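Local atomic coordinates of alpha-amylase (Eisenia fetida, PDB entry 6M4K), a protein that probably hydrolyses internal alpha-1,4-glucosidic linkages of starch-like polysaccharides, as a calcium-binding, cold-active enzyme of glycoside hydrolase family 13. Residues Y61-W64 against Q65-P69; N162-S166 against G167-L171; L265-V269 against R270-G274; V281-G284 against E285-Q289. One frame throughout, in Å; residues are numbered along the deposited sequence.

Contact 1. Residues Y61-W64 against Q65-P69; sequences YPWW and QRYQP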
# COMPACT_ATOMS: atom_id res chain seq x y z
N TYR A 61 21.37 9.62 -3.77
CA TYR A 61 20.02 9.49 -4.31
C TYR A 61 19.17 8.45 -3.58
O TYR A 61 18.68 7.51 -4.19
CB TYR A 61 20.09 9.23 -5.82
CG TYR A 61 21.03 10.21 -6.50
CD1 TYR A 61 20.64 11.52 -6.74
CD2 TYR A 61 22.33 9.85 -6.87
CE1 TYR A 61 21.48 12.44 -7.36
CE2 TYR A 61 23.19 10.76 -7.50
CZ TYR A 61 22.75 12.04 -7.73
OH TYR A 61 23.59 12.96 -8.35
N PRO A 62 19.01 8.60 -2.27
CA PRO A 62 18.20 7.64 -1.51
C PRO A 62 16.72 7.74 -1.87
O PRO A 62 16.24 8.76 -2.38
CB PRO A 62 18.43 8.10 -0.06
CG PRO A 62 18.60 9.58 -0.18
CD PRO A 62 19.39 9.77 -1.46
N TRP A 63 15.97 6.67 -1.57
CA TRP A 63 14.53 6.74 -1.82
C TRP A 63 13.88 7.84 -1.00
O TRP A 63 12.96 8.51 -1.47
CB TRP A 63 13.84 5.39 -1.53
CG TRP A 63 13.93 4.99 -0.12
CD1 TRP A 63 14.94 4.27 0.47
CD2 TRP A 63 13.00 5.32 0.93
NE1 TRP A 63 14.69 4.13 1.81
CE2 TRP A 63 13.51 4.76 2.12
CE3 TRP A 63 11.80 6.03 0.98
CZ2 TRP A 63 12.86 4.88 3.35
CZ3 TRP A 63 11.15 6.16 2.20
CH2 TRP A 63 11.68 5.58 3.37
N TRP A 64 14.39 8.09 0.21
CA TRP A 64 13.69 8.99 1.12
C TRP A 64 13.81 10.46 0.74
O TRP A 64 13.11 11.29 1.33
CB TRP A 64 14.06 8.73 2.58
CG TRP A 64 15.51 8.57 2.89
CD1 TRP A 64 16.13 7.40 3.20
CD2 TRP A 64 16.50 9.60 3.00
NE1 TRP A 64 17.45 7.63 3.49
CE2 TRP A 64 17.71 8.97 3.37
CE3 TRP A 64 16.48 10.99 2.83
CZ2 TRP A 64 18.89 9.68 3.57
CZ3 TRP A 64 17.68 11.69 3.02
CH2 TRP A 64 18.86 11.03 3.39
N GLN A 65 14.65 10.81 -0.24
CA GLN A 65 14.68 12.20 -0.70
C GLN A 65 13.31 12.63 -1.22
O GLN A 65 12.97 13.82 -1.16
CB GLN A 65 15.76 12.38 -1.78
CG GLN A 65 15.38 11.81 -3.11
CD GLN A 65 16.48 11.88 -4.16
OE1 GLN A 65 17.56 12.45 -3.93
NE2 GLN A 65 16.20 11.32 -5.33
N ARG A 66 12.49 11.68 -1.70
CA ARG A 66 11.19 12.03 -2.25
C ARG A 66 10.17 12.39 -1.18
O ARG A 66 9.11 12.93 -1.53
CB ARG A 66 10.66 10.91 -3.15
CG ARG A 66 11.55 10.72 -4.36
CD ARG A 66 11.01 9.69 -5.32
NE ARG A 66 9.86 10.20 -6.09
CZ ARG A 66 9.46 9.64 -7.21
NH1 ARG A 66 10.11 8.58 -7.69
NH2 ARG A 66 8.43 10.13 -7.89
N TYR A 67 10.48 12.18 0.10
CA TYR A 67 9.60 12.57 1.19
C TYR A 67 10.01 13.90 1.81
O TYR A 67 9.54 14.23 2.91
CB TYR A 67 9.48 11.41 2.20
CG TYR A 67 8.72 10.28 1.54
CD1 TYR A 67 7.33 10.29 1.51
CD2 TYR A 67 9.38 9.26 0.87
CE1 TYR A 67 6.62 9.29 0.86
CE2 TYR A 67 8.68 8.26 0.21
CZ TYR A 67 7.30 8.28 0.21
OH TYR A 67 6.63 7.29 -0.46
N GLN A 68 10.84 14.68 1.11
CA GLN A 68 11.23 16.03 1.50
C GLN A 68 10.86 16.99 0.38
O GLN A 68 11.68 17.30 -0.50
CB GLN A 68 12.72 16.09 1.83
CG GLN A 68 13.03 15.33 3.10
CD GLN A 68 14.44 15.54 3.59
OE1 GLN A 68 14.94 16.67 3.62
NE2 GLN A 68 15.09 14.46 3.98
N PRO A 69 9.63 17.50 0.38
CA PRO A 69 9.21 18.44 -0.67
C PRO A 69 10.05 19.70 -0.69
O PRO A 69 10.45 20.24 0.35
CB PRO A 69 7.76 18.76 -0.30
CG PRO A 69 7.31 17.56 0.47
CD PRO A 69 8.51 17.12 1.27
O HOH W 1 14.54 8.76 -4.80
O HOH W 2 13.24 12.10 4.02

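Contact 2. Residues N162-S166 against G167-L171; sequences NCRLS and GLRDL. With CA (calcium ion), chain B.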
# COMPACT_ATOMS: atom_id res chain seq x y z
N ASN A 162 3.05 19.23 16.25
CA ASN A 162 3.66 20.54 16.05
C ASN A 162 5.18 20.54 16.08
O ASN A 162 5.78 21.55 15.70
CB ASN A 162 3.10 21.55 17.07
CG ASN A 162 1.64 21.86 16.82
OD1 ASN A 162 1.07 21.48 15.80
ND2 ASN A 162 1.01 22.56 17.77
N CYS A 163 5.82 19.46 16.53
CA CYS A 163 7.26 19.35 16.48
C CYS A 163 7.68 18.65 15.18
O CYS A 163 6.85 18.22 14.39
CB CYS A 163 7.81 18.64 17.72
SG CYS A 163 7.51 19.53 19.27
N ARG A 164 8.99 18.56 14.96
CA ARG A 164 9.51 18.06 13.69
C ARG A 164 9.73 16.56 13.74
O ARG A 164 10.41 16.04 14.63
CB ARG A 164 10.83 18.74 13.36
CG ARG A 164 10.72 20.23 13.17
CD ARG A 164 12.10 20.85 13.22
NE ARG A 164 12.05 22.29 13.00
CZ ARG A 164 13.10 23.08 13.16
NH1 ARG A 164 14.26 22.56 13.54
NH2 ARG A 164 13.00 24.38 12.95
N LEU A 165 9.17 15.86 12.76
CA LEU A 165 9.45 14.44 12.61
C LEU A 165 10.87 14.28 12.09
O LEU A 165 11.15 14.60 10.93
CB LEU A 165 8.45 13.83 11.63
CG LEU A 165 8.73 12.37 11.27
CD1 LEU A 165 8.67 11.48 12.51
CD2 LEU A 165 7.73 11.91 10.22
N SER A 166 11.77 13.81 12.95
CA SER A 166 13.17 13.59 12.59
C SER A 166 13.80 14.81 11.92
O SER A 166 14.61 14.69 11.00
CB SER A 166 13.32 12.34 11.71
OG SER A 166 12.89 11.19 12.40
N GLY A 167 13.40 16.00 12.37
CA GLY A 167 13.95 17.24 11.87
C GLY A 167 13.30 17.81 10.63
O GLY A 167 13.69 18.90 10.19
N LEU A 168 12.32 17.12 10.04
CA LEU A 168 11.63 17.66 8.89
C LEU A 168 10.88 18.93 9.29
O LEU A 168 10.08 18.91 10.22
CB LEU A 168 10.65 16.61 8.36
CG LEU A 168 11.30 15.33 7.85
CD1 LEU A 168 10.24 14.23 7.76
CD2 LEU A 168 11.96 15.56 6.50
N ARG A 169 11.16 20.03 8.59
CA ARG A 169 10.58 21.31 8.96
C ARG A 169 9.06 21.24 8.82
O ARG A 169 8.53 20.91 7.75
CB ARG A 169 11.18 22.44 8.12
CG ARG A 169 12.73 22.55 8.18
CD ARG A 169 13.33 22.26 9.55
NE ARG A 169 14.68 22.80 9.72
CZ ARG A 169 15.67 22.18 10.35
NH1 ARG A 169 15.51 20.96 10.85
NH2 ARG A 169 16.85 22.78 10.47
N ASP A 170 8.36 21.57 9.89
CA ASP A 170 6.96 21.18 10.05
C ASP A 170 6.05 22.33 9.65
O ASP A 170 6.08 23.40 10.27
CB ASP A 170 6.71 20.79 11.51
CG ASP A 170 5.44 20.00 11.67
OD1 ASP A 170 5.41 18.85 11.17
OD2 ASP A 170 4.48 20.50 12.28
N LEU A 171 5.23 22.12 8.62
CA LEU A 171 4.36 23.18 8.13
C LEU A 171 3.25 23.50 9.12
O LEU A 171 2.74 22.63 9.83
CB LEU A 171 3.77 22.81 6.77
CG LEU A 171 4.76 22.95 5.61
CD1 LEU A 171 4.26 22.19 4.38
CD2 LEU A 171 5.03 24.42 5.29
CA CA B . 3.01 18.50 11.78
O HOH W 3 4.55 17.04 13.22
O HOH W 4 9.30 23.01 12.28
O HOH W 5 7.73 17.34 10.77
O HOH W 6 2.66 19.96 9.78
O HOH W 7 0.94 19.89 12.15

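Contact 3. Residues L265-V269 against R270-G274; sequences LGNVV and RKNNG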
# COMPACT_ATOMS: atom_id res chain seq x y z
N LEU A 265 -1.10 -10.19 10.76
CA LEU A 265 -0.92 -11.28 9.80
C LEU A 265 0.53 -11.74 9.75
O LEU A 265 0.81 -12.94 9.60
CB LEU A 265 -1.44 -10.88 8.42
CG LEU A 265 -2.95 -10.65 8.33
CD1 LEU A 265 -3.35 -10.29 6.92
CD2 LEU A 265 -3.71 -11.89 8.80
N GLY A 266 1.47 -10.80 9.87
CA GLY A 266 2.88 -11.18 9.91
C GLY A 266 3.19 -12.08 11.09
O GLY A 266 3.79 -13.15 10.94
N ASN A 267 2.75 -11.67 12.28
CA ASN A 267 2.97 -12.50 13.46
C ASN A 267 2.30 -13.86 13.32
O ASN A 267 2.87 -14.88 13.74
CB ASN A 267 2.47 -11.76 14.71
CG ASN A 267 3.47 -10.74 15.22
OD1 ASN A 267 4.68 -10.91 15.04
ND2 ASN A 267 2.97 -9.68 15.84
N VAL A 268 1.09 -13.91 12.77
CA VAL A 268 0.37 -15.17 12.67
C VAL A 268 1.07 -16.12 11.71
O VAL A 268 1.34 -17.28 12.05
CB VAL A 268 -1.10 -14.95 12.28
CG1 VAL A 268 -1.75 -16.28 11.92
CG2 VAL A 268 -1.86 -14.28 13.43
N VAL A 269 1.38 -15.65 10.50
CA VAL A 269 1.98 -16.53 9.50
C VAL A 269 3.38 -16.95 9.92
O VAL A 269 3.81 -18.08 9.64
CB VAL A 269 1.93 -15.89 8.10
CG1 VAL A 269 2.69 -16.72 7.08
CG2 VAL A 269 0.48 -15.73 7.67
N ARG A 270 4.11 -16.08 10.62
CA ARG A 270 5.42 -16.44 11.15
C ARG A 270 5.32 -17.35 12.37
O ARG A 270 6.35 -17.89 12.79
CB ARG A 270 6.17 -15.19 11.58
CG ARG A 270 6.67 -14.32 10.43
CD ARG A 270 7.20 -13.03 10.97
NE ARG A 270 7.85 -12.20 9.96
CZ ARG A 270 9.13 -12.31 9.62
NH1 ARG A 270 9.91 -13.22 10.19
NH2 ARG A 270 9.63 -11.50 8.70
N LYS A 271 4.14 -17.50 12.95
CA LYS A 271 3.95 -18.25 14.20
C LYS A 271 4.76 -17.66 15.34
O LYS A 271 5.23 -18.39 16.22
CB LYS A 271 4.27 -19.74 14.03
CG LYS A 271 3.52 -20.40 12.92
CD LYS A 271 4.06 -21.80 12.73
CE LYS A 271 3.95 -22.18 11.30
NZ LYS A 271 4.61 -23.48 10.98
N ASN A 272 4.93 -16.34 15.34
CA ASN A 272 5.66 -15.67 16.40
C ASN A 272 4.94 -15.86 17.73
O ASN A 272 3.71 -15.76 17.80
CB ASN A 272 5.79 -14.18 16.10
CG ASN A 272 6.88 -13.87 15.09
OD1 ASN A 272 7.75 -14.70 14.83
ND2 ASN A 272 6.86 -12.66 14.55
N ASN A 273 5.71 -16.15 18.77
CA ASN A 273 5.20 -16.23 20.14
C ASN A 273 3.96 -17.12 20.24
O ASN A 273 2.97 -16.76 20.87
CB ASN A 273 4.96 -14.85 20.73
CG ASN A 273 4.85 -14.87 22.24
OD1 ASN A 273 5.18 -15.87 22.88
ND2 ASN A 273 4.38 -13.77 22.81
N GLY A 274 4.01 -18.27 19.58
CA GLY A 274 2.93 -19.22 19.70
C GLY A 274 1.65 -18.86 18.96
O GLY A 274 0.59 -19.41 19.28

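Contact 4. Residues V281-G284 against E285-Q289; sequences VNFG and EGWGQ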
# COMPACT_ATOMS: atom_id res chain seq x y z
N VAL A 281 -9.91 -16.99 12.45
CA VAL A 281 -11.33 -17.23 12.26
C VAL A 281 -12.15 -15.94 12.35
O VAL A 281 -13.17 -15.79 11.66
CB VAL A 281 -11.82 -18.32 13.25
CG1 VAL A 281 -11.64 -17.87 14.69
CG2 VAL A 281 -13.26 -18.72 12.97
N ASN A 282 -11.73 -15.00 13.19
CA ASN A 282 -12.44 -13.74 13.38
C ASN A 282 -11.59 -12.54 12.99
O ASN A 282 -11.78 -11.43 13.51
CB ASN A 282 -12.90 -13.61 14.83
CG ASN A 282 -11.73 -13.45 15.80
OD1 ASN A 282 -10.60 -13.89 15.51
ND2 ASN A 282 -11.98 -12.81 16.94
N PHE A 283 -10.64 -12.72 12.08
CA PHE A 283 -9.73 -11.64 11.74
C PHE A 283 -10.47 -10.44 11.18
O PHE A 283 -11.41 -10.57 10.39
CB PHE A 283 -8.70 -12.11 10.72
CG PHE A 283 -7.72 -11.03 10.36
CD1 PHE A 283 -6.77 -10.63 11.28
CD2 PHE A 283 -7.80 -10.38 9.14
CE1 PHE A 283 -5.88 -9.60 10.97
CE2 PHE A 283 -6.92 -9.36 8.84
CZ PHE A 283 -5.96 -8.97 9.76
N GLY A 284 -10.02 -9.26 11.58
CA GLY A 284 -10.58 -8.02 11.09
C GLY A 284 -10.78 -7.06 12.24
O GLY A 284 -9.96 -6.99 13.15
N GLU A 285 -11.91 -6.34 12.20
CA GLU A 285 -12.19 -5.33 13.22
C GLU A 285 -12.14 -5.92 14.62
O GLU A 285 -11.71 -5.24 15.56
CB GLU A 285 -13.56 -4.70 12.94
CG GLU A 285 -13.91 -3.52 13.84
CD GLU A 285 -15.23 -2.87 13.48
OE1 GLU A 285 -15.87 -3.28 12.48
OE2 GLU A 285 -15.63 -1.93 14.19
N GLY A 286 -12.55 -7.18 14.79
CA GLY A 286 -12.59 -7.81 16.10
C GLY A 286 -11.23 -8.05 16.72
O GLY A 286 -11.14 -8.34 17.92
N TRP A 287 -10.16 -7.94 15.94
CA TRP A 287 -8.82 -7.99 16.50
C TRP A 287 -8.38 -6.66 17.09
O TRP A 287 -7.20 -6.47 17.36
CB TRP A 287 -7.82 -8.47 15.44
CG TRP A 287 -7.80 -9.96 15.28
CD1 TRP A 287 -8.87 -10.80 15.14
CD2 TRP A 287 -6.63 -10.80 15.24
NE1 TRP A 287 -8.44 -12.09 15.02
CE2 TRP A 287 -7.08 -12.12 15.08
CE3 TRP A 287 -5.26 -10.55 15.33
CZ2 TRP A 287 -6.19 -13.20 15.01
CZ3 TRP A 287 -4.38 -11.62 15.27
CH2 TRP A 287 -4.85 -12.93 15.10
N GLY A 288 -9.31 -5.73 17.32
CA GLY A 288 -8.94 -4.40 17.77
C GLY A 288 -8.48 -3.49 16.65
O GLY A 288 -7.71 -2.55 16.90
N GLN A 289 -8.94 -3.73 15.43
CA GLN A 289 -8.55 -2.96 14.25
C GLN A 289 -9.70 -2.06 13.83
O GLN A 289 -10.83 -2.14 14.34
CB GLN A 289 -8.15 -3.90 13.11
CG GLN A 289 -7.01 -4.84 13.47
CD GLN A 289 -6.52 -5.72 12.32
OE1 GLN A 289 -7.05 -5.67 11.20
NE2 GLN A 289 -5.50 -6.51 12.58
O HOH W 8 -13.45 -9.23 13.18

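Contact 1. Residues Y61-W64 against Q65-P69
Trp63, four residues before Tyr67, and Gln65, three residues after Pro62, both hold CG between the backbone N and the carbonyl carbon (chi1 64° and 75°), which carries the indole to the Tyr67 phenol and lays the glutamine chain across the Pro62 carbonyl. The 3-10 turn 63-66, in the long loop that follows strand 44-47 of the (beta/alpha)8 barrel, carries Trp63 and Gln65. Its backbone is held by Arg66 N to Trp63 O at 3.2 Å and by Tyr67 N to Trp64 O at 3.0 Å; in both the donor stands above the carbonyl plane. Gln65 N to Pro62 O is weak, but water 1, donating to Pro62 O and weakly accepting from Gln65 NE2, spans the same corner, while Gln65 OE1 turns to Val56 N. Trp63 meets Tyr67 at the indole edge, CZ3 lying 3.8 Å from CE2, with the two rings oblique at 72°. The far ends of this pair are anchored elsewhere: Trp63 NE1 on Asp360 O and Tyr67 OH on Asp101. The Trp64 indole has Pro62 CG over the centre of one face, 3.6 Å above it, and runs alongside the Gln68 side chain with ring and amide nearly parallel. An alanine in place of Trp64 is likely to uncover the Pro62 ring and leave the Gln68 amide without the flat neighbour beside it. Gln68 OE1 is held by Arg54, whereas NE2 donates to water 2 at 3.0 Å, and that water in turn donates to Trp64 O at 2.8 Å.

Contact 2. Residues N162-S166 against G167-L171
Leu168 N donates to Leu165 O over 2.9 Å and closes a type I' beta turn whose corners are Ser166 and Gly167. A side chain on Gly167 would strike the Ser166 carbonyl, hence the glycine. The close-packed side is the buried calcium end, where Asp170 OD1 and OD2 bind the ion, each 2.5 Å from it, and OD2 also accepts a hydrogen bond from His139. Water 5 fixes the loop behind this carboxylate, accepting from Leu165 N and donating to Leu168 O and Asp170 OD1. Exposed Ser166 and the partly exposed arginine pair form the solvent side. There the Arg164 chain, extended from CG to NE, lays its guanidinium flat on that of Arg169, whose chain bends at chi2 (-38°) to meet it, centres 3.9 Å apart and planes at 16°. Arg169 NH1 is tied to Gly167 O, 2.8 Å away on a lone pair, and NE to Gly123 O; these carbonyls, with a long, weak ion pair to Asp124, probably ease the closeness of the two charges. Water 4 links Arg164 NE to Asp170 N. The loop joins helices 157-162 and 176-192, and the calcium ties it to Asn105 after barrel strand 97-102 and to His204 ahead of helix 207-214.

Contact 3. Residues L265-V269 against R270-G274
A Schellman motif ends helix 259-270, the helix that follows strand 255-257 in the barrel, and Asn267 and Asn272 meet across it twice. Lys271 leaves the helix with a positive phi of 60°, and the chain doubles back to give the two bonds that define the motif: Asn272 N to Asn267 O at 3.0 Å, and inside it Lys271 N to Val268 O at 2.9 Å. The outer donor lies in the carbonyl plane, whereas the inner one stands well above it. A side-chain bond reinforces the outer pair. Asn272 ND2 donates to Asn267 OD1 over 2.8 Å, almost straight at 172° and within the planes of both amides, although the amides themselves are turned 60° apart. Each group has a further partner in one loop, OD1 with Thr315 OG1 and ND2 with Gly314 O, which anchors the helix end to that loop. An alanine in place of Asn267 would probably leave Asn272 ND2 with only the Gly314 carbonyl of these two acceptors and deprive the Thr315 hydroxyl of its partner here. Beyond the turn, Lys271 NZ reaches Asn431 O, just past strand 425-430 of the C-terminal beta domain, so the cap also ties that domain to the barrel. Arg270, just before the positive-phi residue, donates its N to Gly266 O and sends its extended side chain toward Ile316 O, bound by NH2. On the way its methylenes pass close along the same Gly266 carbonyl oxygen, with CB and CG each 3.2 Å from it and CD at 3.4 Å.

Contact 4. Residues V281-G284 against E285-Q289
Trp287 NE1 donates to Asn282 OD1 over 2.9 Å, the shortest direct bond between the two halves of this loop. It is not an ideal one: the N-H...O angle is 148°, and the nitrogen stands above the plane of the amide carbonyl. Asn282 reaches it with CG between the backbone N and the carbonyl carbon (chi1 67°), which folds the amide back toward the indole edge. Phe283 comes up to the indole from over a face, CD1 lying 4.0 Å from Trp287 CD2. This is a T-shaped, edge-to-face pair, with the phenyl edge directed at the five-membered ring and the planes at 70°. The backbone between them makes a 3-10 turn at Glu285 and Gly286, closed by Trp287 N to Gly284 O at 3.0 Å, in the loop that joins helix 259-270 to barrel strand 295-297. Gly284, just before the turn, has backbone angles at which a side chain would strike the preceding carbonyl. On the outer side, water 8 accepts from Gly286 N and donates to Asn282 O. Gln289 brings its amide to the far end of the phenyl ring, perpendicular to it, with NE2 3.5 Å from Phe283 CE1; the hydrogen bond of that NE2 goes to Asn264 OD1 on helix 259-270.

Overall arrangement
The four contacts form two pairs within the family 13 catalytic domain, with contact 2 in the excursion after strand 97-102, which corresponds to domain B of alpha-amylases. Contacts 1 and 2, with centres about 15 Å apart, meet where Gln68 CG packs on Leu168 CD2 at 3.6 Å, so the loop after strand 44-47 leans on the calcium-binding loop; the Tyr67 side chain lies about 9 Å from that of the calcium ligand Asn105. Contacts 3 and 4, likewise about 15 Å between centres, join the end of helix 259-270 to the loop that follows it, through Val268 CG2 on Trp287 CH2 and Leu265 CG on Phe283 CZ, both at 3.7 Å. This second pair lies away from the calcium site: the centres of contacts 2 and 3 are about 34 Å apart.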